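Local coordinates for nucleoporin nup120 (Schizosaccharomyces pombe, PDB 4GQ2), which serves as a structural component of the nuclear pore complex, whose subunits can also dock transiently associated nuclear transport factors, at residues 412-415 against 416-420; 492-495 against 496-500; 591-594 against 595-599. All blocks are in the same frame, centred on the assembly; numbering follows the deposited sequence.

Interaction 1 (412-415 against 416-420)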
loop_
_atom_site.group_PDB
_atom_site.type_symbol
_atom_site.label_atom_id
_atom_site.label_comp_id
_atom_site.label_asym_id
_atom_site.label_seq_id
_atom_site.Cartn_x
_atom_site.Cartn_y
_atom_site.Cartn_z
ATOM N N THR A 412 -0.588 -22.759 -1.008
ATOM C CA THR A 412 -0.776 -23.888 -1.921
ATOM C C THR A 412 -1.406 -23.394 -3.210
ATOM O O THR A 412 -1.511 -24.134 -4.189
ATOM C CB THR A 412 -1.680 -24.969 -1.293
ATOM O OG1 THR A 412 -2.868 -24.355 -0.770
ATOM C CG2 THR A 412 -0.946 -25.694 -0.167
ATOM N N ASN A 413 -1.840 -22.137 -3.185
ATOM C CA ASN A 413 -2.335 -21.441 -4.361
ATOM C C ASN A 413 -1.695 -20.051 -4.391
ATOM O O ASN A 413 -1.186 -19.583 -3.365
ATOM C CB ASN A 413 -3.862 -21.357 -4.321
ATOM C CG ASN A 413 -4.358 -20.293 -3.366
ATOM O OD1 ASN A 413 -4.393 -19.110 -3.702
ATOM N ND2 ASN A 413 -4.747 -20.704 -2.174
ATOM N N MET A 414 -1.727 -19.384 -5.544
ATOM C CA MET A 414 -1.020 -18.106 -5.684
ATOM C C MET A 414 -1.915 -16.863 -5.696
ATOM O O MET A 414 -1.445 -15.778 -6.034
ATOM C CB MET A 414 -0.078 -18.119 -6.899
ATOM C CG MET A 414 1.059 -19.139 -6.816
ATOM S SD MET A 414 2.381 -18.710 -5.659
ATOM C CE MET A 414 2.044 -19.810 -4.276
ATOM N N SER A 415 -3.177 -17.014 -5.290
ATOM C CA SER A 415 -4.134 -15.879 -5.235
ATOM C C SER A 415 -3.611 -14.651 -4.497
ATOM O O SER A 415 -3.886 -13.533 -4.907
ATOM C CB SER A 415 -5.474 -16.301 -4.639
ATOM O OG SER A 415 -5.301 -16.779 -3.319
ATOM N N SER A 416 -2.844 -14.864 -3.429
ATOM C CA SER A 416 -2.146 -13.770 -2.739
ATOM C C SER A 416 -0.613 -13.893 -2.834
ATOM O O SER A 416 0.122 -13.299 -2.037
ATOM C CB SER A 416 -2.582 -13.698 -1.273
ATOM O OG SER A 416 -3.907 -13.198 -1.159
ATOM N N GLY A 417 -0.134 -14.660 -3.811
ATOM C CA GLY A 417 1.306 -14.806 -4.029
ATOM C C GLY A 417 1.969 -15.798 -3.096
ATOM O O GLY A 417 1.289 -16.551 -2.390
ATOM N N ASP A 418 3.299 -15.790 -3.083
ATOM C CA ASP A 418 4.067 -16.785 -2.330
ATOM C C ASP A 418 4.614 -16.208 -1.018
ATOM O O ASP A 418 4.300 -15.074 -0.655
ATOM C CB ASP A 418 5.189 -17.355 -3.204
ATOM C CG ASP A 418 5.470 -18.845 -2.938
ATOM O OD1 ASP A 418 5.206 -19.348 -1.817
ATOM O OD2 ASP A 418 5.963 -19.515 -3.869
ATOM N N ILE A 419 5.430 -17.000 -0.321
ATOM C CA ILE A 419 5.910 -16.704 1.029
ATOM C C ILE A 419 6.507 -15.310 1.184
ATOM O O ILE A 419 6.135 -14.567 2.091
ATOM C CB ILE A 419 6.927 -17.773 1.502
ATOM C CG1 ILE A 419 6.257 -19.145 1.554
ATOM C CG2 ILE A 419 7.497 -17.447 2.878
ATOM C CD1 ILE A 419 7.223 -20.292 1.740
ATOM N N SER A 420 7.426 -14.957 0.294
ATOM C CA SER A 420 8.116 -13.674 0.390
ATOM C C SER A 420 7.188 -12.493 0.177
ATOM O O SER A 420 7.214 -11.551 0.970
ATOM C CB SER A 420 9.319 -13.620 -0.557
ATOM O OG SER A 420 10.368 -14.392 -0.009
HETATM O O HOH W 1 -1.329 -17.075 -2.290
#
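Met414 O accepts from Gly417 N at 2.8 Å, closing a type I beta turn from Met414 to Gly417 just ahead of helix 419-428. The donor stands well above the carbonyl plane, 70° out of it. Gly417 leaves the turn with a positive phi of 81°, which swings the chain on toward the helix. An Asx turn leads in: Asn413 OD1 accepts from Ser415 N at 2.9 Å and also from Ser415 OG, which lies in its carbonyl plane.

The Met414 side chain bends round to Asp418. CG sits beside the backbone N (chi1 -63°), and further bends at chi2 and chi3 bring the thioether across Asp418, with CE 3.8 Å from Asp418 CG and SD 4.0 Å from Asp418 CB. An aromatic side chain of the other protein in the assembly also packs on Met414.

Asp418 holds the N-cap position but makes no capping bond: its OD1 accepts from the very next amide, Ile419 N, met on the anti side, while OD2 bonds a polar side chain of that other protein. With an alanine here, the Ile419 amide and the polar side chain of the other chain would probably each be left without this acceptor, and the Met414 methyl would lose part of its packing surface.

At the crest of the turn Ser416 OG hydrogen-bonds Ser594 OG on helix 590-605. A water bridges the backbone here, accepting from Ser416 N at 2.9 Å and donating to both Asn413 O and Gly417 O, each at 2.7 Å.

Interaction 2 (492-495 against 496-500)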
loop_
_atom_site.group_PDB
_atom_site.type_symbol
_atom_site.label_atom_id
_atom_site.label_comp_id
_atom_site.label_asym_id
_atom_site.label_seq_id
_atom_site.Cartn_x
_atom_site.Cartn_y
_atom_site.Cartn_z
ATOM N N TYR A 492 11.832 -28.795 -2.525
ATOM C CA TYR A 492 11.038 -27.575 -2.564
ATOM C C TYR A 492 10.323 -27.305 -1.244
ATOM O O TYR A 492 10.238 -26.157 -0.804
ATOM C CB TYR A 492 10.026 -27.661 -3.706
ATOM C CG TYR A 492 10.674 -27.809 -5.063
ATOM C CD1 TYR A 492 11.345 -26.735 -5.657
ATOM C CD2 TYR A 492 10.613 -29.017 -5.763
ATOM C CE1 TYR A 492 11.940 -26.863 -6.902
ATOM C CE2 TYR A 492 11.204 -29.152 -7.014
ATOM C CZ TYR A 492 11.866 -28.071 -7.579
ATOM O OH TYR A 492 12.460 -28.184 -8.822
ATOM N N TYR A 493 9.831 -28.373 -0.618
ATOM C CA TYR A 493 9.117 -28.301 0.649
ATOM C C TYR A 493 9.981 -27.720 1.770
ATOM O O TYR A 493 9.521 -26.845 2.510
ATOM C CB TYR A 493 8.590 -29.690 1.031
ATOM C CG TYR A 493 7.689 -29.732 2.252
ATOM C CD1 TYR A 493 8.213 -29.611 3.542
ATOM C CD2 TYR A 493 6.312 -29.919 2.118
ATOM C CE1 TYR A 493 7.393 -29.654 4.659
ATOM C CE2 TYR A 493 5.484 -29.966 3.231
ATOM C CZ TYR A 493 6.031 -29.834 4.498
ATOM O OH TYR A 493 5.218 -29.881 5.606
ATOM N N GLU A 494 11.215 -28.207 1.901
ATOM C CA GLU A 494 12.137 -27.717 2.935
ATOM C C GLU A 494 12.561 -26.277 2.707
ATOM O O GLU A 494 12.771 -25.522 3.664
ATOM C CB GLU A 494 13.403 -28.578 3.029
ATOM C CG GLU A 494 13.494 -29.434 4.281
ATOM C CD GLU A 494 13.469 -28.632 5.570
ATOM O OE1 GLU A 494 14.408 -27.855 5.833
ATOM O OE2 GLU A 494 12.503 -28.800 6.338
ATOM N N TYR A 495 12.737 -25.913 1.441
ATOM C CA TYR A 495 13.081 -24.541 1.109
ATOM C C TYR A 495 11.986 -23.592 1.607
ATOM O O TYR A 495 12.275 -22.618 2.307
ATOM C CB TYR A 495 13.302 -24.374 -0.395
ATOM C CG TYR A 495 13.645 -22.954 -0.772
ATOM C CD1 TYR A 495 14.885 -22.409 -0.442
ATOM C CD2 TYR A 495 12.725 -22.147 -1.437
ATOM C CE1 TYR A 495 15.202 -21.104 -0.771
ATOM C CE2 TYR A 495 13.037 -20.838 -1.773
ATOM C CZ TYR A 495 14.276 -20.325 -1.437
ATOM O OH TYR A 495 14.599 -19.033 -1.770
ATOM N N LYS A 496 10.736 -23.910 1.265
ATOM C CA LYS A 496 9.581 -23.124 1.688
ATOM C C LYS A 496 9.576 -22.924 3.196
ATOM O O LYS A 496 9.479 -21.792 3.670
ATOM C CB LYS A 496 8.276 -23.766 1.214
ATOM C CG LYS A 496 8.096 -23.724 -0.298
ATOM C CD LYS A 496 6.847 -24.477 -0.726
ATOM C CE LYS A 496 6.794 -24.675 -2.232
ATOM N NZ LYS A 496 6.579 -23.401 -2.980
ATOM N N ARG A 497 9.725 -24.014 3.945
ATOM C CA ARG A 497 9.694 -23.957 5.407
ATOM C C ARG A 497 10.811 -23.070 5.973
ATOM O O ARG A 497 10.563 -22.230 6.855
ATOM C CB ARG A 497 9.750 -25.373 6.003
ATOM C CG ARG A 497 9.520 -25.441 7.508
ATOM C CD ARG A 497 9.715 -26.857 8.053
ATOM N NE ARG A 497 11.106 -27.309 7.953
ATOM C CZ ARG A 497 12.062 -27.036 8.841
ATOM N NH1 ARG A 497 11.801 -26.316 9.931
ATOM N NH2 ARG A 497 13.290 -27.488 8.637
ATOM N N LEU A 498 12.031 -23.238 5.458
ATOM C CA LEU A 498 13.164 -22.446 5.944
ATOM C C LEU A 498 13.032 -20.965 5.559
ATOM O O LEU A 498 13.345 -20.086 6.360
ATOM C CB LEU A 498 14.502 -23.019 5.453
ATOM C CG LEU A 498 14.960 -24.403 5.935
ATOM C CD1 LEU A 498 16.185 -24.831 5.143
ATOM C CD2 LEU A 498 15.264 -24.431 7.428
ATOM N N LEU A 499 12.566 -20.695 4.341
ATOM C CA LEU A 499 12.297 -19.320 3.909
ATOM C C LEU A 499 11.252 -18.660 4.822
ATOM O O LEU A 499 11.430 -17.518 5.253
ATOM C CB LEU A 499 11.850 -19.280 2.438
ATOM C CG LEU A 499 11.621 -17.927 1.737
ATOM C CD1 LEU A 499 12.890 -17.092 1.644
ATOM C CD2 LEU A 499 11.033 -18.127 0.346
ATOM N N TYR A 500 10.182 -19.391 5.127
ATOM C CA TYR A 500 9.109 -18.899 5.995
ATOM C C TYR A 500 9.664 -18.513 7.362
ATOM O O TYR A 500 9.375 -17.424 7.876
ATOM C CB TYR A 500 8.002 -19.958 6.152
ATOM C CG TYR A 500 6.811 -19.496 6.970
ATOM C CD1 TYR A 500 6.862 -19.469 8.366
ATOM C CD2 TYR A 500 5.641 -19.070 6.348
ATOM C CE1 TYR A 500 5.783 -19.025 9.114
ATOM C CE2 TYR A 500 4.553 -18.639 7.087
ATOM C CZ TYR A 500 4.625 -18.622 8.468
ATOM O OH TYR A 500 3.542 -18.181 9.193
#
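Glu494 and Arg497 run side by side off the first turns of helix 492-515, and the guanidinium grips the carboxylate side-on. Both main bonds go to one oxygen: Glu494 OE2 accepts from Arg497 NE at 2.6 Å and from Arg497 NH2 at 2.8 Å. It lies almost in the guanidinium plane, although the two flat groups are turned 42° apart. A weak third bond runs from NH2 to Glu494 OE1, and Leu498 CG packs against that same oxygen at 3.5 Å.

Four i to i+4 bonds pair the backbone across this turn: Lys496 N to Tyr492 O, Arg497 N to Tyr493 O, Leu498 N to Glu494 O and Leu499 N to Tyr495 O, this last at 2.8 Å. Lys496 runs its aliphatic part past the Tyr492 carbonyl, CG 3.3 Å from Tyr492 O, then bends at chi4; its NZ bonds to the backbone of the other protein in the assembly. Tyr495 instead meets apolar company, with CE2 4.0 Å from Leu499 CD2 and Ile479 and Ile481 nearby. The whole is typical of an amphipathic alpha-helix: an i to i+3 salt bridge on the outer side, aromatic and aliphatic packing on the buried one.

Interaction 3 (591-594 against 595-599)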
loop_
_atom_site.group_PDB
_atom_site.type_symbol
_atom_site.label_atom_id
_atom_site.label_comp_id
_atom_site.label_asym_id
_atom_site.label_seq_id
_atom_site.Cartn_x
_atom_site.Cartn_y
_atom_site.Cartn_z
ATOM N N SER A 591 -5.541 -19.075 3.915
ATOM C CA SER A 591 -5.428 -19.648 2.580
ATOM C C SER A 591 -6.788 -19.746 1.878
ATOM O O SER A 591 -6.897 -19.461 0.687
ATOM C CB SER A 591 -4.741 -21.018 2.670
ATOM O OG SER A 591 -4.919 -21.778 1.485
ATOM N N THR A 592 -7.815 -20.150 2.619
ATOM C CA THR A 592 -9.174 -20.215 2.085
ATOM C C THR A 592 -9.689 -18.808 1.787
ATOM O O THR A 592 -10.288 -18.579 0.738
ATOM C CB THR A 592 -10.143 -20.949 3.048
ATOM O OG1 THR A 592 -9.679 -22.289 3.279
ATOM C CG2 THR A 592 -11.545 -21.015 2.470
ATOM N N LEU A 593 -9.440 -17.875 2.705
ATOM C CA LEU A 593 -9.866 -16.481 2.542
ATOM C C LEU A 593 -9.276 -15.861 1.295
ATOM O O LEU A 593 -9.937 -15.091 0.587
ATOM C CB LEU A 593 -9.459 -15.637 3.751
ATOM C CG LEU A 593 -10.394 -15.694 4.957
ATOM C CD1 LEU A 593 -9.923 -14.744 6.054
ATOM C CD2 LEU A 593 -11.822 -15.367 4.534
ATOM N N SER A 594 -8.022 -16.213 1.031
ATOM C CA SER A 594 -7.290 -15.674 -0.097
ATOM C C SER A 594 -7.916 -16.166 -1.400
ATOM O O SER A 594 -7.968 -15.431 -2.393
ATOM C CB SER A 594 -5.815 -16.057 0.018
ATOM O OG SER A 594 -5.084 -15.611 -1.101
ATOM N N GLU A 595 -8.415 -17.399 -1.380
ATOM C CA GLU A 595 -9.081 -17.979 -2.547
ATOM C C GLU A 595 -10.469 -17.372 -2.744
ATOM O O GLU A 595 -10.907 -17.146 -3.880
ATOM C CB GLU A 595 -9.174 -19.505 -2.423
ATOM C CG GLU A 595 -7.819 -20.198 -2.462
ATOM C CD GLU A 595 -7.914 -21.712 -2.510
ATOM O OE1 GLU A 595 -8.129 -22.334 -1.444
ATOM O OE2 GLU A 595 -7.743 -22.280 -3.612
ATOM N N ILE A 596 -11.148 -17.106 -1.626
ATOM C CA ILE A 596 -12.476 -16.510 -1.635
ATOM C C ILE A 596 -12.443 -15.089 -2.218
ATOM O O ILE A 596 -13.288 -14.725 -3.056
ATOM C CB ILE A 596 -13.096 -16.549 -0.225
ATOM C CG1 ILE A 596 -13.619 -17.958 0.064
ATOM C CG2 ILE A 596 -14.213 -15.529 -0.083
ATOM C CD1 ILE A 596 -13.977 -18.208 1.518
ATOM N N ARG A 597 -11.453 -14.304 -1.807
ATOM C CA ARG A 597 -11.340 -12.932 -2.285
ATOM C C ARG A 597 -10.993 -12.864 -3.774
ATOM O O ARG A 597 -11.444 -11.965 -4.483
ATOM C CB ARG A 597 -10.363 -12.145 -1.420
ATOM C CG ARG A 597 -10.865 -12.026 0.011
ATOM C CD ARG A 597 -9.876 -11.341 0.946
ATOM N NE ARG A 597 -10.516 -11.147 2.243
ATOM C CZ ARG A 597 -9.888 -11.081 3.410
ATOM N NH1 ARG A 597 -8.573 -11.183 3.476
ATOM N NH2 ARG A 597 -10.589 -10.913 4.524
ATOM N N TYR A 598 -10.229 -13.844 -4.245
ATOM C CA TYR A 598 -9.956 -13.998 -5.669
ATOM C C TYR A 598 -11.226 -14.341 -6.457
ATOM O O TYR A 598 -11.436 -13.815 -7.537
ATOM C CB TYR A 598 -8.877 -15.070 -5.894
ATOM C CG TYR A 598 -8.669 -15.409 -7.353
ATOM C CD1 TYR A 598 -9.501 -16.325 -7.997
ATOM C CD2 TYR A 598 -7.649 -14.799 -8.099
ATOM C CE1 TYR A 598 -9.328 -16.634 -9.339
ATOM C CE2 TYR A 598 -7.465 -15.106 -9.441
ATOM C CZ TYR A 598 -8.303 -16.023 -10.053
ATOM O OH TYR A 598 -8.126 -16.335 -11.378
ATOM N N SER A 599 -12.062 -15.229 -5.917
ATOM C CA SER A 599 -13.375 -15.515 -6.500
ATOM C C SER A 599 -14.299 -14.287 -6.490
ATOM O O SER A 599 -15.016 -14.046 -7.466
ATOM C CB SER A 599 -14.067 -16.651 -5.750
ATOM O OG SER A 599 -13.352 -17.851 -5.878
#
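Leu593 reaches along the helix so that CD1 rests over one face of the Arg597 guanidinium, 4.2 Å from NH2. The two side chains cross obliquely. Arg597 gets there by setting CG beside its own backbone N (chi1 -64°) and running straight from CG to NE; on the way CG brushes Leu593 O at 3.3 Å. The charged end is directed off this helix, with NE in a salt bridge to Glu694, while Gln690 and Val691 line the same arm.

Thr592 and Ile596 meet one turn apart by their methyls, Thr592 CG2 to Ile596 CD1 at 3.8 Å. Thr592 CG2 stands opposite the backbone N and presents carbon to the isoleucine, with OG1 on the N side.

This is ordinary i to i+4 packing on an alpha-helix, 590-605, which sits among the helices of the Nup120 helical region: Ile596 packs on Phe619 and His623 of helix 612-624 and on Phe698 of helix 672-703. Backbone bonds hold the turns together, Ile596 N to Thr592 O and Arg597 N to Leu593 O, both at 2.9 Å.

Glu595 tilts back toward the preceding turn, CG 3.4 Å from Ser591 O, and also touches Asn413. Tyr598 swings the other way: its CB stays by Ser594 O at 3.6 Å, but its hydroxyl bonds to a polar side chain and to the backbone of the other protein in the assembly.

How the interactions relate
Interaction 1 sits between the other two and touches both, while interactions 2 and 3 stay about 11 Å apart at their nearest atoms. Ser415 OG and Ser416 OG both hydrogen-bond Ser594 OG, joining the loop to helix 590-605; toward interaction 2 the link is packing, with Ile419 CD1 3.3 Å from Lys496 O. Interaction 1 is the most buried and relies on a turn, a bound water and a bent methionine. Interactions 2 and 3 are half-exposed lengths of helix; interaction 2 carries its charge pair within the helix, whereas the arginine of interaction 3 finds its carboxylate on another. All three reach the partner protein.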